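Local atomic coordinates of GTP binding regulator (Thermotoga maritima, PDB entry 1VR8), a protein that is of unknown function but has a fold similar to that of the Ran-binding protein Mog1p, and may act as a GTP-binding regulator. Residues D40-V45 with F62-K67. Residues are numbered along the deposited sequence; the frame is centred on the assembly and turned at random.
Sequences DSYGDV and FLYVYK
Tyr42 and Tyr64 form a T-shaped aromatic pair, with the edge of the Tyr42 ring directed at a face of Tyr64. The centroids lie 4.9 Å apart and the planes meet at 85°. Two neighbouring edge carbons of Tyr42 do the touching: CD2 stands above the centre of the Tyr64 ring, 3.7 Å from Tyr64 CE2, while Tyr42 CE2 reaches Tyr64 CZ at 3.7 Å. Tyr42 holds CG anti to its own N (chi1 176°), which carries the ring out from the short strand 41-42 and across the Tyr64 side chain.

No hydrogen bond links the two segments directly; the polar link runs through Glu121 of strand 116-122, whose OE1 and OE2 bind the hydroxyls of Tyr42 and Tyr64 respectively. A leucine in place of Tyr64 would probably deprive the Tyr42 edge of its aromatic face and leave Glu121 OE2 without its phenol partner.

Within 40-45, backbone hydrogen bonds close the turn that carries Tyr42: Tyr42 N to Val45 O and Val45 N to Tyr42 O, both 2.9 Å. Gly43 takes the positive phi (55°) of this turn.

Around the pair, Leu78 of helix 71-79 touches Tyr42, and Met47 and Val51 of strand 45-56 pack on Tyr64. The arrangement is a two-residue beta hairpin closed by a type II' turn, whose first turn residue, Tyr42, packs edge-to-face on Tyr64 of strand 59-67 in the Mog1p-like antiparallel sheet.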
loop_
_atom_site.group_PDB
_atom_site.type_symbol
_atom_site.label_atom_id
_atom_site.label_comp_id
_atom_site.label_asym_id
_atom_site.label_seq_id
_atom_site.Cartn_x
_atom_site.Cartn_y
_atom_site.Cartn_z
ATOM N N ASP A 40 11.060 -8.954 -4.406
ATOM C CA ASP A 40 11.088 -10.088 -3.505
ATOM C C ASP A 40 11.087 -9.617 -2.051
ATOM O O ASP A 40 10.881 -10.409 -1.139
ATOM C CB ASP A 40 12.360 -10.867 -3.700
ATOM C CG ASP A 40 12.373 -11.650 -4.958
ATOM O OD1 ASP A 40 11.349 -12.252 -5.292
ATOM O OD2 ASP A 40 13.423 -11.689 -5.596
ATOM N N SER A 41 11.373 -8.345 -1.838
ATOM C CA SER A 41 11.516 -7.824 -0.485
ATOM C C SER A 41 11.245 -6.332 -0.428
ATOM O O SER A 41 11.261 -5.635 -1.446
ATOM C CB SER A 41 12.904 -8.131 0.064
ATOM O OG SER A 41 13.895 -7.502 -0.718
ATOM N N TYR A 42 10.933 -5.870 0.773
ATOM C CA TYR A 42 10.927 -4.464 1.094
ATOM C C TYR A 42 11.999 -4.350 2.166
ATOM O O TYR A 42 11.817 -4.826 3.282
ATOM C CB TYR A 42 9.576 -4.027 1.624
ATOM C CG TYR A 42 9.567 -2.580 2.065
ATOM C CD1 TYR A 42 9.932 -2.226 3.371
ATOM C CD2 TYR A 42 9.222 -1.566 1.192
ATOM C CE1 TYR A 42 9.950 -0.892 3.767
ATOM C CE2 TYR A 42 9.208 -0.247 1.575
ATOM C CZ TYR A 42 9.570 0.096 2.873
ATOM O OH TYR A 42 9.593 1.424 3.262
ATOM N N GLY A 43 13.130 -3.762 1.792
ATOM C CA GLY A 43 14.332 -3.779 2.626
ATOM C C GLY A 43 14.719 -5.196 2.983
ATOM O O GLY A 43 14.877 -6.048 2.114
ATOM N N ASP A 44 14.814 -5.449 4.280
ATOM C CA ASP A 44 15.192 -6.754 4.803
ATOM C C ASP A 44 13.982 -7.680 5.031
ATOM O O ASP A 44 14.151 -8.748 5.612
ATOM C CB ASP A 44 15.944 -6.569 6.131
ATOM C CG ASP A 44 15.054 -5.989 7.237
ATOM N N VAL A 45 12.779 -7.273 4.603
ATOM C CA VAL A 45 11.583 -8.064 4.829
ATOM C C VAL A 45 11.118 -8.758 3.555
ATOM O O VAL A 45 10.890 -8.102 2.563
ATOM C CB VAL A 45 10.477 -7.199 5.422
ATOM C CG1 VAL A 45 9.197 -8.003 5.557
ATOM C CG2 VAL A 45 10.931 -6.692 6.821
ATOM N N PHE A 62 5.734 6.060 -4.253
ATOM C CA PHE A 62 5.968 4.647 -4.461
ATOM C C PHE A 62 4.862 3.840 -3.801
ATOM O O PHE A 62 4.499 4.076 -2.657
ATOM C CB PHE A 62 7.309 4.229 -3.854
ATOM C CG PHE A 62 8.518 4.861 -4.502
ATOM C CD1 PHE A 62 8.789 6.212 -4.319
ATOM C CD2 PHE A 62 9.395 4.103 -5.259
ATOM C CE1 PHE A 62 9.887 6.792 -4.901
ATOM C CE2 PHE A 62 10.512 4.692 -5.857
ATOM C CZ PHE A 62 10.758 6.010 -5.682
ATOM N N LEU A 63 4.320 2.889 -4.537
ATOM C CA LEU A 63 3.323 1.978 -4.025
ATOM C C LEU A 63 3.846 0.555 -4.135
ATOM O O LEU A 63 4.147 0.079 -5.229
ATOM C CB LEU A 63 2.040 2.104 -4.803
ATOM C CG LEU A 63 0.977 1.053 -4.492
ATOM C CD1 LEU A 63 0.363 1.382 -3.165
ATOM C CD2 LEU A 63 -0.076 1.000 -5.566
ATOM N N TYR A 64 3.951 -0.097 -2.996
ATOM C CA TYR A 64 4.333 -1.512 -2.877
ATOM C C TYR A 64 3.074 -2.314 -2.624
ATOM O O TYR A 64 2.244 -1.948 -1.778
ATOM C CB TYR A 64 5.317 -1.730 -1.736
ATOM C CG TYR A 64 6.614 -0.958 -1.863
ATOM C CD1 TYR A 64 6.682 0.395 -1.542
ATOM C CD2 TYR A 64 7.767 -1.578 -2.278
ATOM C CE1 TYR A 64 7.857 1.092 -1.670
ATOM C CE2 TYR A 64 8.969 -0.879 -2.406
ATOM C CZ TYR A 64 9.004 0.458 -2.084
ATOM O OH TYR A 64 10.180 1.181 -2.223
ATOM N N VAL A 65 2.929 -3.393 -3.373
ATOM C CA VAL A 65 1.742 -4.225 -3.267
ATOM C C VAL A 65 2.114 -5.694 -3.121
ATOM O O VAL A 65 2.955 -6.217 -3.864
ATOM C CB VAL A 65 0.879 -4.196 -4.540
ATOM C CG1 VAL A 65 -0.492 -4.851 -4.253
ATOM C CG2 VAL A 65 0.778 -2.802 -5.096
ATOM N N TYR A 66 1.420 -6.368 -2.215
ATOM C CA TYR A 66 1.522 -7.803 -2.019
ATOM C C TYR A 66 0.107 -8.367 -1.954
ATOM O O TYR A 66 -0.764 -7.784 -1.294
ATOM C CB TYR A 66 2.285 -8.134 -0.705
ATOM C CG TYR A 66 2.069 -9.558 -0.220
ATOM C CD1 TYR A 66 0.949 -9.899 0.556
ATOM C CD2 TYR A 66 2.975 -10.572 -0.548
ATOM C CE1 TYR A 66 0.738 -11.195 0.955
ATOM C CE2 TYR A 66 2.770 -11.893 -0.137
ATOM C CZ TYR A 66 1.639 -12.186 0.626
ATOM O OH TYR A 66 1.395 -13.475 1.061
ATOM N N LYS A 67 -0.124 -9.479 -2.651
ATOM C CA LYS A 67 -1.373 -10.228 -2.572
ATOM C C LYS A 67 -1.032 -11.625 -2.099
ATOM O O LYS A 67 -0.174 -12.290 -2.681
ATOM C CB LYS A 67 -2.024 -10.349 -3.959
ATOM C CG LYS A 67 -3.338 -11.101 -3.932
ATOM C CD LYS A 67 -3.986 -11.178 -5.295
ATOM C CE LYS A 67 -5.341 -11.883 -5.167
ATOM N NZ LYS A 67 -5.907 -12.221 -6.499
#